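Local coordinates for protein peptidoglycan D,D-transpeptidase FtsI (Yersinia pestis, PDB 6SYN) that probably cross-links peptidoglycan during bacterial cell division as a penicillin-sensitive D,D-transpeptidase, caught here with a ring-opened beta-lactam in its pocket, at residues T206-D211 / N241-D246; R375-I380 / H414-V419; I436-G441 / P493-I498; A461-A466 / R470-V475. One frame throughout, in Å; residues are numbered along the deposited sequence.

The four contacts share the transpeptidase domain and are built round one antiparallel sheet of five strands, in the order 217-223, 204-211, 471-478, 455-464, 437-446. Along the chain interaction 1 closes first, interaction 2 follows, and interaction 3 spans the stretch that contains interaction 4. Interactions 2 and 4 have centres about 7 Å apart, 3 and 4 about 8 Å, and the centres of 1 and 2 about 18 Å. Interaction 4 pairs two inner strands; strand 204-211 of interaction 1 adjoins one of them and strand 437-446 of interaction 3 the other. Helix 370-381 of interaction 2 covers one sheet face and helix 492-505 of interaction 3 the other, with the ligand pocket at outer strand 437-446.

Interaction 1 (T206-D211 / N241-D246); sequences TAVLVD and NRAITD
Strand 206-211 meets the single helical turn 242-245 near the start of the strand, where the CA atoms of Thr-206 and Ala-243 come within 6.0 Å, and no hydrogen bond joins the two segments. The methyl of Ala-243 serves two strand residues that point to the same sheet face: its CB lies 3.7 Å from OG1 of Thr-206 and 4.1 Å from CG2 of Val-208. In Val-208, CG1 is turned opposite the backbone N (chi1 -179°), which leaves CG2 as the branch that touches the alanine. A looser touch joins Thr-206 CG2 to Arg-242 CB. The turn is organised from within. Asn-241 is its N-cap, OD1 accepting from Ala-243 N at 3.3 Å with the donor well above the carbonyl plane, and the same oxygen also binds Asn-222 of strand 217-223. Beyond CB the chain of Arg-242 leaves the strand, so that NH1 meets the syn lone pair of Asp-246 OD2 at 3.0 Å in a salt bridge; the other carboxylate oxygen pairs with Arg-240. The result is a short capped helix packed on the central sheet of the penicillin-binding transpeptidase fold, the fold shared with serine beta-lactamases.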
loop_
_atom_site.group_PDB
_atom_site.type_symbol
_atom_site.label_atom_id
_atom_site.label_comp_id
_atom_site.label_asym_id
_atom_site.label_seq_id
_atom_site.Cartn_x
_atom_site.Cartn_y
_atom_site.Cartn_z
ATOM N N THR A 206 -4.007 0.800 3.098
ATOM C CA THR A 206 -2.996 0.939 2.027
ATOM C C THR A 206 -3.726 0.890 0.683
ATOM O O THR A 206 -4.721 0.140 0.560
ATOM C CB THR A 206 -1.822 -0.039 2.210
ATOM O OG1 THR A 206 -1.407 -0.527 0.932
ATOM C CG2 THR A 206 -2.128 -1.211 3.114
ATOM N N ALA A 207 -3.277 1.741 -0.240
ATOM C CA ALA A 207 -3.725 1.809 -1.645
ATOM C C ALA A 207 -2.502 1.605 -2.536
ATOM O O ALA A 207 -1.500 2.321 -2.326
ATOM C CB ALA A 207 -4.392 3.133 -1.916
ATOM N N VAL A 208 -2.570 0.641 -3.458
ATOM C CA VAL A 208 -1.523 0.415 -4.494
ATOM C C VAL A 208 -2.166 0.609 -5.870
ATOM O O VAL A 208 -3.234 0.013 -6.116
ATOM C CB VAL A 208 -0.857 -0.967 -4.349
ATOM C CG1 VAL A 208 0.225 -1.181 -5.399
ATOM C CG2 VAL A 208 -0.285 -1.166 -2.957
ATOM N N LEU A 209 -1.523 1.429 -6.707
ATOM C CA LEU A 209 -1.914 1.722 -8.109
ATOM C C LEU A 209 -0.781 1.277 -9.039
ATOM O O LEU A 209 0.344 1.797 -8.893
ATOM C CB LEU A 209 -2.160 3.225 -8.250
ATOM C CG LEU A 209 -2.666 3.679 -9.617
ATOM C CD1 LEU A 209 -4.135 3.337 -9.788
ATOM C CD2 LEU A 209 -2.432 5.171 -9.802
ATOM N N VAL A 210 -1.079 0.376 -9.976
ATOM C CA VAL A 210 -0.077 -0.238 -10.895
ATOM C C VAL A 210 -0.514 0.005 -12.342
ATOM O O VAL A 210 -1.708 -0.160 -12.643
ATOM C CB VAL A 210 0.096 -1.740 -10.607
ATOM C CG1 VAL A 210 1.117 -2.380 -11.540
ATOM C CG2 VAL A 210 0.463 -1.983 -9.150
ATOM N N ASP A 211 0.445 0.393 -13.184
ATOM C CA ASP A 211 0.298 0.455 -14.656
ATOM C C ASP A 211 0.117 -0.976 -15.166
ATOM O O ASP A 211 0.979 -1.829 -14.878
ATOM C CB ASP A 211 1.509 1.130 -15.299
ATOM C CG ASP A 211 1.222 1.706 -16.671
ATOM O OD1 ASP A 211 0.770 0.942 -17.547
ATOM O OD2 ASP A 211 1.436 2.920 -16.846
ATOM N N ASN A 241 6.598 0.123 5.599
ATOM C CA ASN A 241 5.717 0.250 4.412
ATOM C C ASN A 241 4.745 -0.934 4.420
ATOM O O ASN A 241 5.141 -2.022 3.948
ATOM C CB ASN A 241 6.561 0.316 3.137
ATOM C CG ASN A 241 5.755 0.570 1.880
ATOM O OD1 ASN A 241 4.527 0.547 1.904
ATOM N ND2 ASN A 241 6.444 0.811 0.776
ATOM N N ARG A 242 3.531 -0.735 4.944
ATOM C CA ARG A 242 2.516 -1.812 5.115
ATOM C C ARG A 242 2.226 -2.505 3.774
ATOM O O ARG A 242 1.924 -3.701 3.802
ATOM C CB ARG A 242 1.232 -1.251 5.731
ATOM C CG ARG A 242 1.354 -0.899 7.208
ATOM C CD ARG A 242 0.032 -0.462 7.813
ATOM N NE ARG A 242 0.052 -0.392 9.273
ATOM C CZ ARG A 242 -0.568 -1.238 10.097
ATOM N NH1 ARG A 242 -1.279 -2.251 9.626
ATOM N NH2 ARG A 242 -0.482 -1.058 11.404
ATOM N N ALA A 243 2.346 -1.794 2.647
ATOM C CA ALA A 243 2.046 -2.303 1.286
ATOM C C ALA A 243 2.951 -3.492 0.925
ATOM O O ALA A 243 2.516 -4.321 0.097
ATOM C CB ALA A 243 2.179 -1.191 0.274
ATOM N N ILE A 244 4.149 -3.575 1.520
ATOM C CA ILE A 244 5.123 -4.684 1.280
ATOM C C ILE A 244 5.344 -5.524 2.552
ATOM O O ILE A 244 6.000 -6.580 2.422
ATOM C CB ILE A 244 6.457 -4.156 0.701
ATOM C CG1 ILE A 244 7.089 -3.045 1.546
ATOM C CG2 ILE A 244 6.271 -3.724 -0.746
ATOM C CD1 ILE A 244 8.575 -2.857 1.304
ATOM N N THR A 245 4.837 -5.123 3.727
ATOM C CA THR A 245 5.126 -5.850 4.998
ATOM C C THR A 245 3.849 -6.452 5.602
ATOM O O THR A 245 3.920 -7.607 6.057
ATOM C CB THR A 245 5.899 -4.987 6.007
ATOM O OG1 THR A 245 5.022 -3.992 6.535
ATOM C CG2 THR A 245 7.121 -4.325 5.409
ATOM N N ASP A 246 2.734 -5.725 5.655
ATOM C CA ASP A 246 1.441 -6.362 6.011
ATOM C C ASP A 246 1.235 -7.519 5.033
ATOM O O ASP A 246 1.250 -7.262 3.809
ATOM C CB ASP A 246 0.244 -5.410 5.918
ATOM C CG ASP A 246 0.008 -4.515 7.123
ATOM O OD1 ASP A 246 0.559 -4.806 8.210
ATOM O OD2 ASP A 246 -0.753 -3.542 6.968
#

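Interaction 2 (R375-I380 / H414-V419); sequences RVYATI and HMMESV
Met-416 reaches across from its helix to a corner formed by Tyr-377 and Ile-380, and its terminal methyl makes the closest contacts. CE lies 3.8 Å from Tyr-377 CE2 and 4.2 Å from Ile-380 CG2, approaching the tyrosine ring obliquely. The methionine chain runs out extended and then bends at its last torsion (chi3 73°), which brings the methyl round to the pair. Those two residues are packed on each other as well: Ile-380 CD1 sits 4.0 Å above one face of the Tyr-377 ring, offset toward its rim. The phenol oxygen is held by the carbonyl of Thr-253, next to Ser-252 of the ligand pocket. Helix 370-381 is the buried helix that lies against one face of the transpeptidase sheet, and Met-416, on helix 406-416, meets it beside Pro-256 and Ala-437. Away from this apolar knot the backbones stand well apart, the nearest CA atoms, of Ile-380 and Met-416, being 10.6 Å from each other. On the helix 370-381 side, Thr-379 OG1 turns back onto Arg-375 O at 2.6 Å, from the face of that carbonyl opposite to Thr-379 N. On the far side of the second segment, His-414 is exposed and Ser-418 partly so, whereas the buried carboxylate of Glu-417 is paired with Arg-435.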
loop_
_atom_site.group_PDB
_atom_site.type_symbol
_atom_site.label_atom_id
_atom_site.label_comp_id
_atom_site.label_asym_id
_atom_site.label_seq_id
_atom_site.Cartn_x
_atom_site.Cartn_y
_atom_site.Cartn_z
ATOM N N ARG A 375 -0.652 -6.640 -8.240
ATOM C CA ARG A 375 -0.053 -7.349 -9.398
ATOM C C ARG A 375 -1.059 -8.365 -9.958
ATOM O O ARG A 375 -1.116 -8.493 -11.194
ATOM C CB ARG A 375 1.269 -8.003 -9.004
ATOM C CG ARG A 375 2.062 -8.517 -10.199
ATOM C CD ARG A 375 3.293 -9.310 -9.813
ATOM N NE ARG A 375 3.027 -10.233 -8.722
ATOM C CZ ARG A 375 3.943 -10.710 -7.889
ATOM N NH1 ARG A 375 5.213 -10.365 -8.017
ATOM N NH2 ARG A 375 3.581 -11.539 -6.924
ATOM N N VAL A 376 -1.826 -9.054 -9.106
ATOM C CA VAL A 376 -2.925 -9.956 -9.562
ATOM C C VAL A 376 -3.854 -9.146 -10.481
ATOM O O VAL A 376 -4.104 -9.581 -11.618
ATOM C CB VAL A 376 -3.687 -10.600 -8.385
ATOM C CG1 VAL A 376 -4.976 -11.269 -8.838
ATOM C CG2 VAL A 376 -2.822 -11.595 -7.627
ATOM N N TYR A 377 -4.307 -7.980 -10.026
ATOM C CA TYR A 377 -5.310 -7.144 -10.734
ATOM C C TYR A 377 -4.663 -6.469 -11.955
ATOM O O TYR A 377 -5.388 -6.268 -12.953
ATOM C CB TYR A 377 -6.023 -6.242 -9.719
ATOM C CG TYR A 377 -7.126 -6.989 -9.016
ATOM C CD1 TYR A 377 -6.850 -7.871 -7.983
ATOM C CD2 TYR A 377 -8.432 -6.912 -9.467
ATOM C CE1 TYR A 377 -7.851 -8.602 -7.367
ATOM C CE2 TYR A 377 -9.446 -7.642 -8.869
ATOM C CZ TYR A 377 -9.155 -8.487 -7.813
ATOM O OH TYR A 377 -10.155 -9.210 -7.229
ATOM N N ALA A 378 -3.353 -6.184 -11.906
ATOM C CA ALA A 378 -2.545 -5.687 -13.048
ATOM C C ALA A 378 -2.446 -6.769 -14.135
ATOM O O ALA A 378 -2.384 -6.408 -15.335
ATOM C CB ALA A 378 -1.177 -5.266 -12.576
ATOM N N THR A 379 -2.436 -8.043 -13.724
ATOM C CA THR A 379 -2.387 -9.239 -14.607
ATOM C C THR A 379 -3.785 -9.506 -15.191
ATOM O O THR A 379 -3.861 -9.832 -16.402
ATOM C CB THR A 379 -1.794 -10.428 -13.845
ATOM O OG1 THR A 379 -0.575 -9.960 -13.268
ATOM C CG2 THR A 379 -1.526 -11.633 -14.719
ATOM N N ILE A 380 -4.844 -9.380 -14.378
ATOM C CA ILE A 380 -6.263 -9.412 -14.854
ATOM C C ILE A 380 -6.422 -8.311 -15.910
ATOM O O ILE A 380 -6.979 -8.597 -16.999
ATOM C CB ILE A 380 -7.266 -9.244 -13.688
ATOM C CG1 ILE A 380 -7.299 -10.484 -12.790
ATOM C CG2 ILE A 380 -8.657 -8.890 -14.210
ATOM C CD1 ILE A 380 -8.238 -10.382 -11.609
ATOM N N HIS A 414 -15.299 -8.561 -17.977
ATOM C CA HIS A 414 -16.662 -8.079 -18.336
ATOM C C HIS A 414 -17.655 -8.462 -17.230
ATOM O O HIS A 414 -18.488 -7.606 -16.887
ATOM C CB HIS A 414 -17.131 -8.560 -19.718
ATOM C CG HIS A 414 -18.512 -8.078 -20.026
ATOM N ND1 HIS A 414 -19.635 -8.852 -19.801
ATOM C CD2 HIS A 414 -18.965 -6.882 -20.464
ATOM C CE1 HIS A 414 -20.717 -8.167 -20.119
ATOM N NE2 HIS A 414 -20.335 -6.957 -20.527
ATOM N N MET A 415 -17.564 -9.687 -16.690
ATOM C CA MET A 415 -18.360 -10.154 -15.516
ATOM C C MET A 415 -18.149 -9.214 -14.320
ATOM O O MET A 415 -19.131 -8.942 -13.597
ATOM C CB MET A 415 -17.964 -11.570 -15.090
ATOM C CG MET A 415 -18.642 -12.658 -15.891
ATOM S SD MET A 415 -17.925 -14.272 -15.525
ATOM C CE MET A 415 -18.751 -15.275 -16.760
ATOM N N MET A 416 -16.918 -8.736 -14.118
ATOM C CA MET A 416 -16.537 -7.913 -12.936
ATOM C C MET A 416 -17.157 -6.507 -13.024
ATOM O O MET A 416 -17.162 -5.822 -11.982
ATOM C CB MET A 416 -15.013 -7.820 -12.804
ATOM C CG MET A 416 -14.396 -9.079 -12.227
ATOM S SD MET A 416 -12.670 -9.295 -12.715
ATOM C CE MET A 416 -11.865 -8.045 -11.715
ATOM N N GLU A 417 -17.678 -6.105 -14.194
ATOM C CA GLU A 417 -18.378 -4.803 -14.402
ATOM C C GLU A 417 -19.677 -4.777 -13.596
ATOM O O GLU A 417 -20.149 -3.681 -13.243
ATOM C CB GLU A 417 -18.713 -4.587 -15.876
ATOM C CG GLU A 417 -17.481 -4.467 -16.747
ATOM C CD GLU A 417 -17.667 -3.666 -18.018
ATOM O OE1 GLU A 417 -17.190 -4.122 -19.063
ATOM O OE2 GLU A 417 -18.279 -2.586 -17.951
ATOM N N SER A 418 -20.220 -5.966 -13.347
ATOM C CA SER A 418 -21.488 -6.232 -12.626
ATOM C C SER A 418 -21.417 -5.732 -11.176
ATOM O O SER A 418 -22.485 -5.438 -10.605
ATOM C CB SER A 418 -21.778 -7.706 -12.672
ATOM O OG SER A 418 -23.111 -7.971 -12.283
ATOM N N VAL A 419 -20.220 -5.657 -10.592
ATOM C CA VAL A 419 -20.030 -5.393 -9.138
ATOM C C VAL A 419 -20.324 -3.911 -8.856
ATOM O O VAL A 419 -20.893 -3.632 -7.790
ATOM C CB VAL A 419 -18.630 -5.841 -8.670
ATOM C CG1 VAL A 419 -18.382 -5.548 -7.195
ATOM C CG2 VAL A 419 -18.409 -7.320 -8.951
#

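Interaction 3 (I436-G441 / P493-I498); sequences IAIKTG and PVFGAI. With CB9 ((2R,4S)-2-[(1R)-1-{[(2S)-2-carboxy-2-phenylacetyl]amino}-2-oxoethyl]-5,5-dimethyl-1,3-thiazolidine-4-carboxylic acid), chain D.
Ile-438 and Phe-495 provide the apolar part of the contact, as a CH-pi interaction. CG2 of Ile-438 lies over one face of the phenyl ring, 4.0 Å from its centroid and 27° off the normal, displaced toward CE1 and CZ, each of which is 3.7 Å from the methyl. The two side chains pass alongside one another, running opposite ways. The ring gets there because CG of Phe-495 stands opposite the backbone N (chi1 180°), directing it from the helix to the strand. Ile-436 adds a marginal, doubtful touch, its CD1 being 4.5 Å from Phe-495 CE1 in one of two modelled conformers. No hydrogen bond joins the segments; the strand's polar side chains look to the pocket instead. Thr-440 OG1 donates at 2.7 Å to OAG of CB9, an oxygen of the thiazolidine carboxylate. Lys-439 bends at its second and fourth torsions so that NZ gives a bond to Thr-440 O at 3.0 Å, from above the carbonyl plane; NZ is also bonded to Ser-304. Lys-439, Thr-440 and Gly-441 match the KTG motif of penicillin-binding proteins, consistent with their place in the pocket. Outer strand 437-446 is hydrogen-bonded through the backbone to strand 455-464 at Ala-437, Lys-439 and Gly-441, and helix 492-505 packs on one sheet face, with Phe-495 also against Leu-473 and Thr-460 and Ile-498 reaching helix 183-199.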
loop_
_atom_site.group_PDB
_atom_site.type_symbol
_atom_site.label_atom_id
_atom_site.label_comp_id
_atom_site.label_asym_id
_atom_site.label_seq_id
_atom_site.Cartn_x
_atom_site.Cartn_y
_atom_site.Cartn_z
ATOM N N ILE A 436 -15.982 0.108 -15.189
ATOM C CA ILE A 436 -14.936 -0.425 -14.267
ATOM C C ILE A 436 -15.205 -1.905 -13.977
ATOM O O ILE A 436 -16.378 -2.304 -13.928
ATOM C CB ILE A 436 -14.823 0.405 -12.966
ATOM C CG1 ILE A 436 -16.029 0.237 -12.038
ATOM C CG2 ILE A 436 -14.559 1.871 -13.276
ATOM C CD1 ILE A 436 -15.863 0.929 -10.704
ATOM N N ALA A 437 -14.127 -2.673 -13.806
ATOM C CA ALA A 437 -14.127 -4.094 -13.399
ATOM C C ALA A 437 -13.473 -4.212 -12.017
ATOM O O ALA A 437 -12.224 -4.209 -11.933
ATOM C CB ALA A 437 -13.416 -4.920 -14.440
ATOM N N ILE A 438 -14.302 -4.293 -10.973
ATOM C CA ILE A 438 -13.869 -4.411 -9.552
ATOM C C ILE A 438 -14.402 -5.712 -8.954
ATOM O O ILE A 438 -15.350 -6.300 -9.500
ATOM C CB ILE A 438 -14.350 -3.208 -8.719
ATOM C CG1 ILE A 438 -15.871 -3.206 -8.527
ATOM C CG2 ILE A 438 -13.861 -1.908 -9.328
ATOM C CD1 ILE A 438 -16.339 -2.394 -7.338
ATOM N N LYS A 439 -13.810 -6.103 -7.831
ATOM C CA LYS A 439 -14.353 -7.104 -6.888
ATOM C C LYS A 439 -14.193 -6.536 -5.476
ATOM O O LYS A 439 -13.081 -6.091 -5.141
ATOM C CB LYS A 439 -13.602 -8.424 -7.063
ATOM C CG LYS A 439 -14.115 -9.576 -6.213
ATOM C CD LYS A 439 -15.463 -10.093 -6.661
ATOM C CE LYS A 439 -16.129 -10.976 -5.635
ATOM N NZ LYS A 439 -16.637 -10.185 -4.495
ATOM N N THR A 440 -15.266 -6.522 -4.688
ATOM C CA THR A 440 -15.216 -6.165 -3.250
ATOM C C THR A 440 -14.730 -7.374 -2.452
ATOM O O THR A 440 -14.672 -8.483 -3.013
ATOM C CB THR A 440 -16.580 -5.709 -2.722
ATOM O OG1 THR A 440 -17.502 -6.775 -2.956
ATOM C CG2 THR A 440 -17.060 -4.430 -3.371
ATOM N N GLY A 441 -14.410 -7.145 -1.183
ATOM C CA GLY A 441 -14.027 -8.185 -0.216
ATOM C C GLY A 441 -14.171 -7.664 1.200
ATOM O O GLY A 441 -13.913 -6.457 1.425
ATOM N N PRO A 493 -15.945 3.201 -2.150
ATOM C CA PRO A 493 -16.008 4.635 -2.426
ATOM C C PRO A 493 -14.617 5.260 -2.590
ATOM O O PRO A 493 -14.463 6.092 -3.462
ATOM C CB PRO A 493 -16.744 5.248 -1.218
ATOM C CG PRO A 493 -16.668 4.198 -0.125
ATOM C CD PRO A 493 -16.494 2.866 -0.824
ATOM N N VAL A 494 -13.652 4.840 -1.768
ATOM C CA VAL A 494 -12.239 5.323 -1.816
ATOM C C VAL A 494 -11.616 4.885 -3.147
ATOM O O VAL A 494 -10.836 5.674 -3.715
ATOM C CB VAL A 494 -11.409 4.824 -0.618
ATOM C CG1 VAL A 494 -9.960 5.280 -0.708
ATOM C CG2 VAL A 494 -12.009 5.258 0.708
ATOM N N PHE A 495 -11.939 3.678 -3.623
ATOM C CA PHE A 495 -11.504 3.174 -4.952
ATOM C C PHE A 495 -12.037 4.114 -6.037
ATOM O O PHE A 495 -11.257 4.521 -6.914
ATOM C CB PHE A 495 -11.976 1.740 -5.200
ATOM C CG PHE A 495 -11.559 1.183 -6.539
ATOM C CD1 PHE A 495 -12.153 1.631 -7.712
ATOM C CD2 PHE A 495 -10.569 0.218 -6.632
ATOM C CE1 PHE A 495 -11.773 1.118 -8.943
ATOM C CE2 PHE A 495 -10.192 -0.294 -7.866
ATOM C CZ PHE A 495 -10.792 0.157 -9.019
ATOM N N GLY A 496 -13.333 4.433 -5.977
ATOM C CA GLY A 496 -14.020 5.283 -6.967
ATOM C C GLY A 496 -13.375 6.653 -7.065
ATOM O O GLY A 496 -13.013 7.059 -8.189
ATOM N N ALA A 497 -13.216 7.323 -5.921
ATOM C CA ALA A 497 -12.566 8.645 -5.779
ATOM C C ALA A 497 -11.157 8.615 -6.387
ATOM O O ALA A 497 -10.817 9.561 -7.124
ATOM C CB ALA A 497 -12.527 9.042 -4.324
ATOM N N ILE A 498 -10.357 7.584 -6.088
ATOM C CA ILE A 498 -8.932 7.504 -6.539
ATOM C C ILE A 498 -8.894 7.222 -8.046
ATOM O O ILE A 498 -8.198 7.958 -8.756
ATOM C CB ILE A 498 -8.128 6.466 -5.727
ATOM C CG1 ILE A 498 -7.773 7.007 -4.338
ATOM C CG2 ILE A 498 -6.883 6.029 -6.491
ATOM C CD1 ILE A 498 -7.068 6.022 -3.433
HETATM C C CB9 D . -15.711 -12.248 0.786
HETATM N N CB9 D . -17.059 -12.575 2.878
HETATM O O CB9 D . -14.978 -11.425 1.279
HETATM C CA CB9 D . -16.989 -12.774 1.428
HETATM C CB CB9 D . -18.231 -12.238 0.659
HETATM C CAA CB9 D . -20.666 -9.537 0.847
HETATM C CAB CB9 D . -19.542 -9.515 3.075
HETATM O OAD CB9 D . -18.098 -7.488 0.930
HETATM O OAE CB9 D . -17.358 -14.809 7.023
HETATM O OAF CB9 D . -16.661 -14.741 3.289
HETATM O OAG CB9 D . -17.706 -8.541 -0.923
HETATM O OAH CB9 D . -15.639 -14.222 5.915
HETATM C CAJ CB9 D . -19.461 -10.017 6.806
HETATM C CAK CB9 D . -20.267 -10.993 6.268
HETATM C CAL CB9 D . -18.095 -10.172 6.789
HETATM C CAM CB9 D . -19.703 -12.128 5.706
HETATM C CAN CB9 D . -17.525 -11.305 6.222
HETATM N NAP CB9 D . -18.011 -10.939 0.008
HETATM S SAQ CB9 D . -19.644 -11.922 1.763
HETATM C CAR CB9 D . -17.959 -8.500 0.266
HETATM C CAS CB9 D . -16.829 -14.248 6.099
HETATM C CAT CB9 D . -17.094 -13.653 3.670
HETATM C CAU CB9 D . -18.325 -12.285 5.643
HETATM C CAX CB9 D . -18.111 -9.850 0.987
HETATM C CAY CB9 D . -17.747 -13.571 5.064
HETATM C CAZ CB9 D . -19.504 -10.077 1.664
#

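Interaction 4 (A461-A466 / R470-V475); sequences AGVAPA and RFALVV
The carbonyl oxygen of Ala-464 is gripped by two successive backbone N-H groups of the facing segment. Arg-470 N reaches Ala-464 O at 2.9 Å from above the carbonyl plane, while Phe-471 N meets that same oxygen at 3.1 Å, nearly in line with the C=O bond. Two residues thus face one, the definition of a classic beta bulge, here at the turn end of the hairpin where a cis peptide bond leads into Pro-465. Ala-464 N returns a bond to Phe-471 O. Further along, Gly-462 and Leu-473 form a hydrogen-bonded pair, with Gly-462 N to Leu-473 O and Leu-473 N to Gly-462 O both at 2.9 Å, the latter almost straight at 174°. Strands 461-464 and 471-475 run antiparallel, 158° between their directions, as the central hairpin 455-464/471-478 of the transpeptidase sheet. At the two non-hydrogen-bonded pairs, which alternate with these, side chains meet on one face of the sheet: Ala-461 CB touches Val-474 CG2 at 3.9 Å, and Val-463 CG2 lies 4.3 Å from Ala-472 CB. That face is covered by helix 370-381, through Tyr-377 and Ala-378 among others. Phe-471 and Leu-473 point from the other face, toward helix 492-505 and its Val-502, Phe-495 and Ile-498. The phenyl ring of Phe-471 has Arg-470 CB 3.6 Å above its centre, and the remainder of the arginine chain folds away from the partner strand through bends at its second and third torsions.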
loop_
_atom_site.group_PDB
_atom_site.type_symbol
_atom_site.label_atom_id
_atom_site.label_comp_id
_atom_site.label_asym_id
_atom_site.label_seq_id
_atom_site.Cartn_x
_atom_site.Cartn_y
_atom_site.Cartn_z
ATOM N N ALA A 461 -10.591 -4.035 -4.885
ATOM C CA ALA A 461 -9.554 -4.152 -5.932
ATOM C C ALA A 461 -10.246 -4.040 -7.288
ATOM O O ALA A 461 -11.451 -4.359 -7.358
ATOM C CB ALA A 461 -8.821 -5.460 -5.792
ATOM N N GLY A 462 -9.531 -3.595 -8.317
ATOM C CA GLY A 462 -10.110 -3.519 -9.665
ATOM C C GLY A 462 -9.211 -2.843 -10.674
ATOM O O GLY A 462 -8.037 -2.532 -10.360
ATOM N N VAL A 463 -9.793 -2.601 -11.844
ATOM C CA VAL A 463 -9.099 -2.266 -13.114
ATOM C C VAL A 463 -9.981 -1.246 -13.840
ATOM O O VAL A 463 -11.203 -1.279 -13.614
ATOM C CB VAL A 463 -8.866 -3.573 -13.893
ATOM C CG1 VAL A 463 -9.560 -3.611 -15.243
ATOM C CG2 VAL A 463 -7.390 -3.891 -14.017
ATOM N N ALA A 464 -9.390 -0.347 -14.629
ATOM C CA ALA A 464 -10.128 0.686 -15.391
ATOM C C ALA A 464 -9.227 1.325 -16.440
ATOM O O ALA A 464 -8.006 1.302 -16.302
ATOM C CB ALA A 464 -10.679 1.733 -14.460
ATOM N N PRO A 465 -9.803 1.862 -17.543
ATOM C CA PRO A 465 -11.199 1.609 -17.913
ATOM C C PRO A 465 -11.402 0.139 -18.314
ATOM O O PRO A 465 -10.466 -0.465 -18.792
ATOM C CB PRO A 465 -11.462 2.522 -19.121
ATOM C CG PRO A 465 -10.317 3.518 -19.103
ATOM C CD PRO A 465 -9.145 2.781 -18.480
ATOM N N ALA A 466 -12.606 -0.403 -18.130
ATOM C CA ALA A 466 -12.883 -1.847 -18.322
ATOM C C ALA A 466 -12.937 -2.215 -19.814
ATOM O O ALA A 466 -12.991 -3.422 -20.107
ATOM C CB ALA A 466 -14.153 -2.229 -17.610
ATOM N N ARG A 470 -5.977 0.355 -18.090
ATOM C CA ARG A 470 -4.674 1.057 -18.027
ATOM C C ARG A 470 -4.115 0.952 -16.607
ATOM O O ARG A 470 -2.882 0.826 -16.467
ATOM C CB ARG A 470 -4.862 2.508 -18.480
ATOM C CG ARG A 470 -4.987 2.660 -19.991
ATOM C CD ARG A 470 -3.657 2.462 -20.697
ATOM N NE ARG A 470 -2.677 3.433 -20.221
ATOM C CZ ARG A 470 -2.531 4.669 -20.696
ATOM N NH1 ARG A 470 -3.295 5.102 -21.686
ATOM N NH2 ARG A 470 -1.621 5.476 -20.176
ATOM N N PHE A 471 -4.988 0.971 -15.596
ATOM C CA PHE A 471 -4.599 1.079 -14.168
ATOM C C PHE A 471 -5.282 -0.012 -13.351
ATOM O O PHE A 471 -6.521 -0.107 -13.363
ATOM C CB PHE A 471 -4.953 2.468 -13.645
ATOM C CG PHE A 471 -4.509 3.565 -14.575
ATOM C CD1 PHE A 471 -3.160 3.794 -14.797
ATOM C CD2 PHE A 471 -5.433 4.340 -15.255
ATOM C CE1 PHE A 471 -2.744 4.795 -15.660
ATOM C CE2 PHE A 471 -5.015 5.342 -16.113
ATOM C CZ PHE A 471 -3.674 5.566 -16.318
ATOM N N ALA A 472 -4.470 -0.819 -12.675
ATOM C CA ALA A 472 -4.899 -1.695 -11.568
ATOM C C ALA A 472 -4.798 -0.879 -10.277
ATOM O O ALA A 472 -3.788 -0.165 -10.106
ATOM C CB ALA A 472 -4.057 -2.945 -11.528
ATOM N N LEU A 473 -5.835 -0.939 -9.441
ATOM C CA LEU A 473 -5.865 -0.299 -8.100
ATOM C C LEU A 473 -6.358 -1.315 -7.070
ATOM O O LEU A 473 -7.356 -2.001 -7.353
ATOM C CB LEU A 473 -6.772 0.934 -8.142
ATOM C CG LEU A 473 -6.975 1.662 -6.814
ATOM C CD1 LEU A 473 -5.645 2.083 -6.202
ATOM C CD2 LEU A 473 -7.876 2.875 -7.005
ATOM N N VAL A 474 -5.652 -1.407 -5.941
ATOM C CA VAL A 474 -6.097 -2.108 -4.700
ATOM C C VAL A 474 -6.233 -1.060 -3.587
ATOM O O VAL A 474 -5.384 -0.147 -3.505
ATOM C CB VAL A 474 -5.131 -3.239 -4.295
ATOM C CG1 VAL A 474 -5.439 -3.793 -2.908
ATOM C CG2 VAL A 474 -5.101 -4.361 -5.321
ATOM N N VAL A 475 -7.292 -1.195 -2.788
ATOM C CA VAL A 475 -7.557 -0.427 -1.538
ATOM C C VAL A 475 -8.011 -1.440 -0.477
ATOM O O VAL A 475 -8.996 -2.167 -0.737
ATOM C CB VAL A 475 -8.600 0.680 -1.791
ATOM C CG1 VAL A 475 -8.906 1.496 -0.545
ATOM C CG2 VAL A 475 -8.171 1.594 -2.925
#